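Superoxide dismutase (Clostridium difficile, PDB 3TJT) probably destroys superoxide radicals, converting them with protons into hydrogen peroxide and oxygen at a protein-bound iron(III) centre. Local coordinates at residues Leu29-His34 and Phe87-Met92; Gln119-Ser124 and Gly132-Val137; Ile164-Trp169 and Asp186-Val191; His171-Tyr174 and Arg180-Glu183. One frame throughout, in Å; residues are numbered along the deposited sequence.

Three of the four contacts are buried; contact 4 is partly buried and lies farthest from the centre of the chain. Contact 1 joins two helices of the alpha-hairpin domain through aromatic rings, one of them the ligand His-30. Contacts 2 and 3 belong to the C-terminal domain and share its sheet, since strands 132-138 and 161-167 are neighbours there; both are apolar, a phenylalanine or a tryptophan meeting aliphatic groups and backbone. Contact 4 is nested within the loop closed by contact 3, uses the same helix 181-188 and adds a polar bond. Contacts 1, 3 and 4 each give the iron one ligand.

Contact 1. Residues Leu29-His34 and Phe87-Met92; sequences LHHDKH and FFFDIM. With FE (Fe (III) ion), chain B.
His-30 lies against two phenylalanines of 87-92 while its NE2 binds the iron(III) ion at 2.2 Å. Phe-89 points its edge at one face of the imidazole in a T-shaped pair, with planes at 82°; CZ of Phe-89 is the leading atom, 3.8 Å from CG of His-30. Phe-88 meets the same ring rim to rim, its CE2 3.7 Å from CE1 of His-30. CG of Phe-88 stands anti to the backbone N (chi1 -176°), which carries the phenyl ring forward to the CE1 corner, and CE of Met-92 lies over one face of that phenyl ring. The next residue, His-31, also touches Phe-89: its CD2 comes 3.9 Å from CD2 of the phenyl ring, and its backbone N lies near CZ. Thus Phe-89 is wedged between successive histidines of helix 24-46 and ties that helix to the end of helix 72-90, the two long helices of the alpha-hairpin domain of iron/manganese superoxide dismutases. His-85, one turn before Phe-89 on helix 72-90, also binds the iron, and Asp-167 and His-171 of the C-terminal domain complete the protein ligands, with a water 2.2 Å from the iron. The imidazole of His-31 is held at both nitrogens: ND1 donates to OD1 of Asp-32 at 2.7 Å, nearly along the C-O axis of the carboxylate, and NE2 is hydrogen-bonded to the carbonyl oxygen of Lys-9. Farther along, His-34 stacks on His-171, and its NE2 is hydrogen-bonded to the OH of Tyr-174 of the second subunit.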
# COMPACT_ATOMS: atom_id res chain seq x y z
N LEU A 29 -9.14 -14.08 5.07
CA LEU A 29 -9.38 -12.79 4.44
C LEU A 29 -8.60 -12.68 3.15
O LEU A 29 -9.13 -12.25 2.13
CB LEU A 29 -8.95 -11.66 5.38
CG LEU A 29 -9.84 -11.41 6.60
CD1 LEU A 29 -9.07 -10.64 7.65
CD2 LEU A 29 -11.11 -10.69 6.22
N HIS A 30 -7.33 -13.06 3.20
CA HIS A 30 -6.43 -12.87 2.06
C HIS A 30 -6.95 -13.66 0.86
O HIS A 30 -7.00 -13.15 -0.26
CB HIS A 30 -5.03 -13.33 2.45
CG HIS A 30 -3.94 -12.70 1.65
ND1 HIS A 30 -2.61 -13.01 1.84
CD2 HIS A 30 -3.97 -11.75 0.68
CE1 HIS A 30 -1.87 -12.30 1.01
NE2 HIS A 30 -2.67 -11.53 0.30
N HIS A 31 -7.35 -14.91 1.08
CA HIS A 31 -7.84 -15.74 -0.01
C HIS A 31 -9.30 -15.47 -0.37
O HIS A 31 -9.63 -15.26 -1.54
CB HIS A 31 -7.65 -17.24 0.34
CG HIS A 31 -8.13 -18.17 -0.73
ND1 HIS A 31 -9.45 -18.49 -0.91
CD2 HIS A 31 -7.44 -18.86 -1.67
CE1 HIS A 31 -9.57 -19.33 -1.93
NE2 HIS A 31 -8.36 -19.57 -2.40
N ASP A 32 -10.18 -15.48 0.63
CA ASP A 32 -11.62 -15.42 0.36
C ASP A 32 -12.15 -14.02 0.05
O ASP A 32 -13.19 -13.89 -0.59
CB ASP A 32 -12.42 -16.00 1.54
CG ASP A 32 -12.09 -17.46 1.81
OD1 ASP A 32 -11.33 -18.08 1.05
OD2 ASP A 32 -12.60 -17.99 2.82
N LYS A 33 -11.46 -12.99 0.52
CA LYS A 33 -11.87 -11.62 0.23
C LYS A 33 -10.97 -10.91 -0.80
O LYS A 33 -11.46 -10.48 -1.84
CB LYS A 33 -11.93 -10.78 1.51
CG LYS A 33 -12.82 -11.36 2.59
CD LYS A 33 -14.26 -11.44 2.16
CE LYS A 33 -15.10 -12.00 3.31
NZ LYS A 33 -16.49 -12.29 2.89
N HIS A 34 -9.68 -10.79 -0.50
CA HIS A 34 -8.79 -10.02 -1.38
C HIS A 34 -8.58 -10.70 -2.74
O HIS A 34 -8.81 -10.10 -3.79
CB HIS A 34 -7.44 -9.75 -0.72
CG HIS A 34 -7.52 -8.87 0.49
ND1 HIS A 34 -7.52 -7.49 0.41
CD2 HIS A 34 -7.59 -9.16 1.81
CE1 HIS A 34 -7.59 -6.98 1.62
NE2 HIS A 34 -7.63 -7.97 2.49
N PHE A 87 -0.23 -17.44 -7.34
CA PHE A 87 1.19 -17.78 -7.22
C PHE A 87 1.63 -17.84 -5.76
O PHE A 87 2.31 -18.78 -5.34
CB PHE A 87 2.04 -16.75 -7.99
CG PHE A 87 3.51 -17.01 -7.92
CD1 PHE A 87 4.14 -17.73 -8.93
CD2 PHE A 87 4.26 -16.56 -6.85
CE1 PHE A 87 5.50 -17.98 -8.87
CE2 PHE A 87 5.62 -16.83 -6.78
CZ PHE A 87 6.24 -17.53 -7.79
N PHE A 88 1.24 -16.83 -4.99
CA PHE A 88 1.64 -16.72 -3.59
C PHE A 88 1.13 -17.89 -2.74
O PHE A 88 1.89 -18.48 -1.96
CB PHE A 88 1.14 -15.38 -3.03
CG PHE A 88 1.57 -15.10 -1.62
CD1 PHE A 88 2.92 -15.07 -1.29
CD2 PHE A 88 0.63 -14.84 -0.64
CE1 PHE A 88 3.33 -14.80 0.02
CE2 PHE A 88 1.03 -14.57 0.68
CZ PHE A 88 2.37 -14.54 1.00
N PHE A 89 -0.14 -18.23 -2.86
CA PHE A 89 -0.66 -19.34 -2.06
C PHE A 89 -0.01 -20.65 -2.50
O PHE A 89 0.24 -21.52 -1.67
CB PHE A 89 -2.18 -19.38 -2.09
CG PHE A 89 -2.83 -18.13 -1.52
CD1 PHE A 89 -2.41 -17.63 -0.29
CD2 PHE A 89 -3.82 -17.47 -2.21
CE1 PHE A 89 -2.98 -16.48 0.24
CE2 PHE A 89 -4.41 -16.31 -1.68
CZ PHE A 89 -3.98 -15.82 -0.45
N ASP A 90 0.31 -20.77 -3.79
CA ASP A 90 1.01 -21.98 -4.28
C ASP A 90 2.45 -22.10 -3.79
O ASP A 90 3.00 -23.21 -3.71
CB ASP A 90 0.98 -22.03 -5.82
CG ASP A 90 -0.32 -22.58 -6.37
OD1 ASP A 90 -1.14 -23.11 -5.58
OD2 ASP A 90 -0.53 -22.48 -7.60
N ILE A 91 3.08 -20.97 -3.46
CA ILE A 91 4.50 -20.98 -3.12
C ILE A 91 4.73 -21.15 -1.61
O ILE A 91 5.85 -21.08 -1.12
CB ILE A 91 5.23 -19.72 -3.66
CG1 ILE A 91 6.71 -20.01 -3.92
CG2 ILE A 91 5.07 -18.52 -2.72
CD1 ILE A 91 6.93 -21.18 -4.87
N MET A 92 3.64 -21.38 -0.88
CA MET A 92 3.74 -21.69 0.54
C MET A 92 3.22 -23.10 0.81
O MET A 92 2.43 -23.63 0.03
CB MET A 92 2.95 -20.67 1.37
CG MET A 92 3.47 -19.22 1.20
SD MET A 92 2.66 -18.08 2.34
CE MET A 92 1.04 -17.95 1.62
FE FE B . -2.25 -9.78 -0.90
O HOH W 1 -1.41 -8.17 -2.20

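Contact 2. Residues Gln119-Ser124 and Gly132-Val137; sequences QEFQKS and GWAWLV
Helix segment 119-124 runs nearly antiparallel to strand 132-137, at 159° between their directions, with the axes 8.4 Å apart at closest approach. The backbones come nearest where the CA atoms of Ser-124 and Ala-134 are 6.4 Å apart; here the methyl of Ala-134 points at the helix and is small enough to let it sit close. Phe-121 spans the wider gap. Its CG is anti to the backbone N (chi1 -172°), and the ring reaches the strand with its far end. CB of Ala-134 lies over one face, 4.0 Å from CZ of Phe-121, while the carbonyl oxygen of Ala-134 is 3.6 Å from that same CZ. The peptide joining Trp-135 and Leu-136 comes up at the ring edge, CE1 of Phe-121 standing 3.8 Å from N of Leu-136. That N probably bonds to the carbonyl oxygen of Ile-164, so the ring covers a probably satisfied group. On the reverse face of the strand the indoles of Trp-133 and Trp-135 point toward the metal-bearing side, where Trp-133 meets the iron ligand His-85. A helix packed lengthwise along the central strand of a three-stranded antiparallel sheet is part of the alpha/beta C-terminal domain of iron/manganese superoxide dismutases.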
# COMPACT_ATOMS: atom_id res chain seq x y z
N GLN A 119 19.47 -12.96 2.90
CA GLN A 119 19.66 -11.61 3.44
C GLN A 119 19.22 -10.55 2.44
O GLN A 119 18.60 -9.55 2.83
CB GLN A 119 21.11 -11.38 3.85
CG GLN A 119 21.52 -12.20 5.07
CD GLN A 119 22.96 -11.95 5.50
OE1 GLN A 119 23.59 -10.98 5.06
NE2 GLN A 119 23.48 -12.81 6.36
N GLU A 120 19.54 -10.76 1.16
CA GLU A 120 19.16 -9.80 0.12
C GLU A 120 17.66 -9.78 -0.09
O GLU A 120 17.06 -8.71 -0.24
CB GLU A 120 19.88 -10.08 -1.20
CG GLU A 120 19.57 -9.06 -2.30
CD GLU A 120 20.30 -9.32 -3.61
OE1 GLU A 120 21.27 -10.11 -3.62
OE2 GLU A 120 19.89 -8.74 -4.64
N PHE A 121 17.04 -10.95 -0.11
CA PHE A 121 15.59 -11.01 -0.28
C PHE A 121 14.89 -10.30 0.88
O PHE A 121 13.95 -9.51 0.68
CB PHE A 121 15.12 -12.47 -0.38
CG PHE A 121 13.67 -12.61 -0.75
CD1 PHE A 121 13.29 -12.78 -2.07
CD2 PHE A 121 12.69 -12.55 0.23
CE1 PHE A 121 11.96 -12.90 -2.41
CE2 PHE A 121 11.35 -12.68 -0.09
CZ PHE A 121 10.98 -12.85 -1.41
N GLN A 122 15.34 -10.59 2.10
CA GLN A 122 14.71 -10.00 3.27
C GLN A 122 14.81 -8.48 3.27
O GLN A 122 13.84 -7.80 3.59
CB GLN A 122 15.28 -10.58 4.56
CG GLN A 122 14.95 -12.04 4.75
CD GLN A 122 14.95 -12.46 6.21
OE1 GLN A 122 15.27 -13.60 6.54
NE2 GLN A 122 14.60 -11.53 7.09
N LYS A 123 15.96 -7.95 2.89
CA LYS A 123 16.14 -6.50 2.81
C LYS A 123 15.27 -5.87 1.73
O LYS A 123 14.68 -4.80 1.93
CB LYS A 123 17.60 -6.14 2.58
CG LYS A 123 17.86 -4.64 2.69
CD LYS A 123 19.34 -4.32 2.57
CE LYS A 123 19.64 -2.94 3.13
NZ LYS A 123 18.86 -1.86 2.47
N SER A 124 15.20 -6.52 0.57
CA SER A 124 14.36 -6.00 -0.51
C SER A 124 12.90 -5.98 -0.09
O SER A 124 12.19 -5.00 -0.36
CB SER A 124 14.53 -6.81 -1.80
OG SER A 124 15.84 -6.63 -2.33
N GLY A 132 3.26 -3.72 -2.14
CA GLY A 132 3.95 -4.39 -3.23
C GLY A 132 4.45 -5.77 -2.87
O GLY A 132 3.96 -6.38 -1.93
N TRP A 133 5.43 -6.24 -3.64
CA TRP A 133 5.89 -7.64 -3.60
C TRP A 133 7.41 -7.68 -3.73
O TRP A 133 8.00 -6.83 -4.39
CB TRP A 133 5.30 -8.41 -4.79
CG TRP A 133 3.83 -8.60 -4.73
CD1 TRP A 133 2.87 -7.67 -5.02
CD2 TRP A 133 3.14 -9.80 -4.37
NE1 TRP A 133 1.63 -8.21 -4.85
CE2 TRP A 133 1.76 -9.52 -4.45
CE3 TRP A 133 3.55 -11.08 -4.00
CZ2 TRP A 133 0.78 -10.47 -4.17
CZ3 TRP A 133 2.57 -12.03 -3.71
CH2 TRP A 133 1.21 -11.72 -3.80
N ALA A 134 8.04 -8.67 -3.10
CA ALA A 134 9.45 -8.95 -3.37
C ALA A 134 9.53 -10.29 -4.09
O ALA A 134 8.81 -11.22 -3.74
CB ALA A 134 10.25 -9.00 -2.08
N TRP A 135 10.41 -10.38 -5.08
CA TRP A 135 10.46 -11.56 -5.95
C TRP A 135 11.87 -12.11 -6.13
O TRP A 135 12.84 -11.34 -6.21
CB TRP A 135 9.94 -11.22 -7.36
CG TRP A 135 8.57 -10.59 -7.43
CD1 TRP A 135 8.28 -9.25 -7.51
CD2 TRP A 135 7.32 -11.27 -7.45
NE1 TRP A 135 6.92 -9.07 -7.58
CE2 TRP A 135 6.30 -10.29 -7.54
CE3 TRP A 135 6.95 -12.63 -7.41
CZ2 TRP A 135 4.96 -10.61 -7.58
CZ3 TRP A 135 5.60 -12.95 -7.45
CH2 TRP A 135 4.62 -11.95 -7.53
N LEU A 136 11.99 -13.43 -6.19
CA LEU A 136 13.16 -14.06 -6.80
C LEU A 136 12.72 -14.39 -8.22
O LEU A 136 11.72 -15.09 -8.43
CB LEU A 136 13.55 -15.34 -6.06
CG LEU A 136 14.63 -16.21 -6.72
CD1 LEU A 136 15.96 -15.48 -6.73
CD2 LEU A 136 14.76 -17.55 -6.00
N VAL A 137 13.45 -13.87 -9.21
CA VAL A 137 13.04 -14.05 -10.59
C VAL A 137 14.18 -14.62 -11.42
O VAL A 137 15.34 -14.54 -11.04
CB VAL A 137 12.58 -12.72 -11.23
CG1 VAL A 137 11.34 -12.16 -10.51
CG2 VAL A 137 13.72 -11.71 -11.25

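Contact 3. Residues Ile164-Trp169 and Asp186-Val191; sequences IGLDVW and DNWFNV. With FE (Fe (III) ion), chain B.
Leu-166 sets a methyl squarely on the indole of Trp-188: CD1 is 3.4 Å from the centroid of the five-membered ring and only 6° off its normal, a close CH-pi contact. CG of Trp-188 is anti to its backbone N (chi1 179°), extending the indole away from its backbone toward the strand, and the two side chains pass each other in opposite directions. The second methyl of Leu-166 lies above the rim of the six-membered ring, CD2 3.9 Å from CE3 of Trp-188. Ile-164 turns its CG1 branch between backbone N and carbonyl carbon (chi1 75°), and its extended tip brings CD1 to 3.9 Å from CH2 of Trp-188. Between these two residues the carbonyl oxygen of Gly-165 faces CZ2 of Trp-188 at 3.2 Å; it is buried without a hydrogen-bonding partner. Past Leu-166 the strand delivers Asp-167, whose OD2 binds the iron at 1.9 Å. Its OD1 accepts the N-H of Trp-169 in an Asx turn, steadying the carboxylate. Strand 161-167 is thus covered by helix 181-188, with Phe-121 of helix 114-127 also against Leu-166, Trp-194 and Ala-197 of helix 194-202 against Ile-164, and strand 132-138 hydrogen-bonded alongside.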
# COMPACT_ATOMS: atom_id res chain seq x y z
N ILE A 164 10.14 -17.49 -6.45
CA ILE A 164 9.32 -17.29 -5.25
C ILE A 164 8.93 -15.81 -5.16
O ILE A 164 9.53 -14.96 -5.83
CB ILE A 164 10.03 -17.73 -3.94
CG1 ILE A 164 11.12 -16.74 -3.51
CG2 ILE A 164 10.57 -19.18 -4.05
CD1 ILE A 164 11.73 -17.03 -2.14
N GLY A 165 7.93 -15.50 -4.36
CA GLY A 165 7.52 -14.11 -4.20
C GLY A 165 6.79 -13.93 -2.89
O GLY A 165 6.12 -14.86 -2.44
N LEU A 166 6.94 -12.75 -2.28
CA LEU A 166 6.35 -12.45 -0.97
C LEU A 166 5.49 -11.19 -1.05
O LEU A 166 5.97 -10.12 -1.47
CB LEU A 166 7.45 -12.26 0.08
CG LEU A 166 7.01 -11.82 1.49
CD1 LEU A 166 6.01 -12.81 2.09
CD2 LEU A 166 8.24 -11.65 2.38
N ASP A 167 4.24 -11.33 -0.64
CA ASP A 167 3.28 -10.23 -0.57
C ASP A 167 3.61 -9.37 0.65
O ASP A 167 3.57 -9.86 1.78
CB ASP A 167 1.88 -10.84 -0.44
CG ASP A 167 0.77 -9.82 -0.56
OD1 ASP A 167 1.04 -8.60 -0.61
OD2 ASP A 167 -0.41 -10.24 -0.62
N VAL A 168 3.95 -8.10 0.43
CA VAL A 168 4.17 -7.20 1.58
C VAL A 168 3.17 -6.05 1.64
O VAL A 168 3.43 -5.03 2.29
CB VAL A 168 5.63 -6.68 1.70
CG1 VAL A 168 6.59 -7.82 2.05
CG2 VAL A 168 6.08 -5.97 0.42
N TRP A 169 2.02 -6.21 0.99
CA TRP A 169 0.87 -5.36 1.27
C TRP A 169 0.58 -5.53 2.75
O TRP A 169 0.76 -6.63 3.30
CB TRP A 169 -0.36 -5.80 0.49
CG TRP A 169 -0.39 -5.40 -0.97
CD1 TRP A 169 0.55 -5.70 -1.93
CD2 TRP A 169 -1.41 -4.65 -1.63
NE1 TRP A 169 0.16 -5.18 -3.14
CE2 TRP A 169 -1.05 -4.54 -2.99
CE3 TRP A 169 -2.62 -4.08 -1.20
CZ2 TRP A 169 -1.84 -3.86 -3.92
CZ3 TRP A 169 -3.41 -3.40 -2.14
CH2 TRP A 169 -3.01 -3.30 -3.48
N ASP A 186 10.82 -12.63 8.12
CA ASP A 186 11.65 -13.69 8.67
C ASP A 186 10.86 -14.99 8.87
O ASP A 186 11.33 -16.07 8.51
CB ASP A 186 12.30 -13.26 9.98
CG ASP A 186 13.44 -14.18 10.39
OD1 ASP A 186 14.36 -14.41 9.57
OD2 ASP A 186 13.40 -14.67 11.53
N ASN A 187 9.66 -14.88 9.42
CA ASN A 187 8.84 -16.06 9.66
C ASN A 187 8.38 -16.75 8.39
O ASN A 187 8.17 -17.96 8.37
CB ASN A 187 7.64 -15.72 10.54
CG ASN A 187 7.94 -15.86 12.01
OD1 ASN A 187 8.95 -16.45 12.39
ND2 ASN A 187 7.08 -15.31 12.85
N TRP A 188 8.22 -15.97 7.32
CA TRP A 188 7.69 -16.50 6.08
C TRP A 188 8.59 -17.58 5.48
O TRP A 188 8.12 -18.50 4.81
CB TRP A 188 7.46 -15.37 5.08
CG TRP A 188 6.95 -15.80 3.75
CD1 TRP A 188 5.68 -16.21 3.45
CD2 TRP A 188 7.68 -15.83 2.52
NE1 TRP A 188 5.59 -16.49 2.11
CE2 TRP A 188 6.80 -16.27 1.52
CE3 TRP A 188 9.00 -15.51 2.17
CZ2 TRP A 188 7.19 -16.41 0.19
CZ3 TRP A 188 9.39 -15.65 0.85
CH2 TRP A 188 8.49 -16.10 -0.13
N PHE A 189 9.89 -17.47 5.72
CA PHE A 189 10.82 -18.45 5.17
C PHE A 189 10.58 -19.86 5.71
O PHE A 189 11.01 -20.84 5.11
CB PHE A 189 12.27 -17.99 5.35
CG PHE A 189 12.72 -17.07 4.24
CD1 PHE A 189 13.28 -17.60 3.09
CD2 PHE A 189 12.54 -15.71 4.32
CE1 PHE A 189 13.67 -16.77 2.04
CE2 PHE A 189 12.92 -14.87 3.29
CZ PHE A 189 13.49 -15.41 2.15
N ASN A 190 9.87 -19.97 6.83
CA ASN A 190 9.49 -21.29 7.34
C ASN A 190 8.42 -21.98 6.51
O ASN A 190 8.25 -23.20 6.61
CB ASN A 190 9.02 -21.19 8.80
CG ASN A 190 10.12 -20.73 9.72
OD1 ASN A 190 10.13 -19.58 10.18
ND2 ASN A 190 11.07 -21.61 9.98
N VAL A 191 7.70 -21.22 5.69
CA VAL A 191 6.63 -21.82 4.88
C VAL A 191 6.88 -21.78 3.38
O VAL A 191 6.03 -22.23 2.61
CB VAL A 191 5.25 -21.22 5.18
CG1 VAL A 191 4.86 -21.44 6.65
CG2 VAL A 191 5.21 -19.74 4.82
FE FE B . -2.25 -9.78 -0.90
O HOH W 1 -1.41 -8.17 -2.20

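Contact 4. Residues His171-Tyr174 and Arg180-Glu183; sequences HAYY and RRNE. With FE (Fe (III) ion), chain B.
Tyr-173 lies with one face of its ring under the aliphatic part of Arg-181. CG of Arg-181 stands 4.0 Å from the ring centroid and 27° off the normal, a CH-pi contact displaced toward the hydroxyl end, where CG is 3.6 Å from CZ of Tyr-173. CB of Arg-181 follows the same ring, 3.8 Å from CE1 of Tyr-173. The arginine chain then bends at chi3, which brings its NE back to the phenol: NE donates to OH of Tyr-173 at 3.0 Å in an almost straight bond, 174° at the hydrogen, with the oxygen in the guanidinium plane. The guanidinium offers its edge to the phenol oxygen and does not stack on the ring, the two planes being 67° apart. NH1 of Arg-181 is hydrogen-bonded to the carbonyl oxygens of Ala-125 and Val-128, tying the same side chain to the end of helix 114-127. At the start of helix 181-188, Arg-180 forms a salt bridge within its own segment, NE to OE1 of Glu-183 at 2.9 Å. Two residues before Tyr-173, His-171 binds the iron through NE2 at 2.2 Å, and its ND1 is hydrogen-bonded to Glu-170 of the second subunit, linking the metal site to the dimer interface. With an arginine N-H on its oxygen, the phenol of Tyr-173 is probably somewhat polarised, and the apolar and polar grips together fix both the tilt of the ring and the position of its hydroxyl.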
# COMPACT_ATOMS: atom_id res chain seq x y z
N HIS A 171 -2.21 -5.84 4.24
CA HIS A 171 -3.24 -6.85 4.53
C HIS A 171 -2.64 -8.23 4.76
O HIS A 171 -3.25 -9.09 5.40
CB HIS A 171 -4.38 -6.89 3.50
CG HIS A 171 -3.97 -7.26 2.11
ND1 HIS A 171 -4.16 -6.43 1.03
CD2 HIS A 171 -3.39 -8.39 1.62
CE1 HIS A 171 -3.71 -7.02 -0.07
NE2 HIS A 171 -3.23 -8.21 0.27
N ALA A 172 -1.43 -8.45 4.25
CA ALA A 172 -0.83 -9.78 4.33
C ALA A 172 -0.25 -10.09 5.69
O ALA A 172 0.01 -11.26 6.00
CB ALA A 172 0.25 -9.96 3.26
N TYR A 173 -0.05 -9.07 6.51
CA TYR A 173 0.65 -9.27 7.78
C TYR A 173 0.16 -8.45 8.97
O TYR A 173 0.63 -8.67 10.08
CB TYR A 173 2.16 -9.07 7.62
CG TYR A 173 2.62 -7.66 7.25
CD1 TYR A 173 2.83 -6.68 8.23
CD2 TYR A 173 2.90 -7.33 5.92
CE1 TYR A 173 3.29 -5.39 7.88
CE2 TYR A 173 3.35 -6.04 5.57
CZ TYR A 173 3.54 -5.09 6.55
OH TYR A 173 3.99 -3.83 6.19
N TYR A 174 -0.77 -7.52 8.76
CA TYR A 174 -1.08 -6.57 9.83
C TYR A 174 -1.78 -7.20 11.05
O TYR A 174 -1.52 -6.81 12.19
CB TYR A 174 -1.85 -5.34 9.31
CG TYR A 174 -1.43 -4.10 10.07
CD1 TYR A 174 -0.21 -3.49 9.80
CD2 TYR A 174 -2.23 -3.57 11.07
CE1 TYR A 174 0.20 -2.36 10.51
CE2 TYR A 174 -1.82 -2.44 11.80
CZ TYR A 174 -0.61 -1.85 11.51
OH TYR A 174 -0.20 -0.74 12.21
N ARG A 180 5.36 -4.59 12.29
CA ARG A 180 6.62 -5.32 12.35
C ARG A 180 6.81 -6.21 11.12
O ARG A 180 6.88 -7.44 11.22
CB ARG A 180 6.71 -6.13 13.66
CG ARG A 180 6.49 -5.25 14.91
CD ARG A 180 6.56 -6.06 16.22
NE ARG A 180 5.59 -7.16 16.23
CZ ARG A 180 4.29 -7.01 16.47
NH1 ARG A 180 3.79 -5.81 16.71
NH2 ARG A 180 3.49 -8.06 16.46
N ARG A 181 6.92 -5.58 9.95
CA ARG A 181 7.05 -6.34 8.71
C ARG A 181 8.28 -7.25 8.74
O ARG A 181 8.27 -8.35 8.18
CB ARG A 181 7.09 -5.41 7.49
CG ARG A 181 6.98 -6.17 6.17
CD ARG A 181 7.47 -5.33 4.97
NE ARG A 181 6.57 -4.21 4.69
CZ ARG A 181 6.80 -3.31 3.74
NH1 ARG A 181 7.88 -3.41 2.97
NH2 ARG A 181 5.94 -2.31 3.55
N ASN A 182 9.35 -6.79 9.39
CA ASN A 182 10.56 -7.59 9.52
C ASN A 182 10.31 -8.99 10.11
O ASN A 182 10.92 -9.96 9.67
CB ASN A 182 11.64 -6.86 10.33
CG ASN A 182 11.30 -6.80 11.81
OD1 ASN A 182 10.30 -6.21 12.20
ND2 ASN A 182 12.13 -7.43 12.63
N GLU A 183 9.42 -9.08 11.09
CA GLU A 183 9.13 -10.36 11.73
C GLU A 183 8.32 -11.26 10.80
O GLU A 183 8.51 -12.48 10.77
CB GLU A 183 8.37 -10.16 13.04
CG GLU A 183 9.21 -9.47 14.11
CD GLU A 183 8.42 -9.13 15.36
OE1 GLU A 183 7.23 -9.46 15.43
OE2 GLU A 183 9.00 -8.52 16.28
FE FE B . -2.25 -9.78 -0.90
O HOH W 1 -1.41 -8.17 -2.20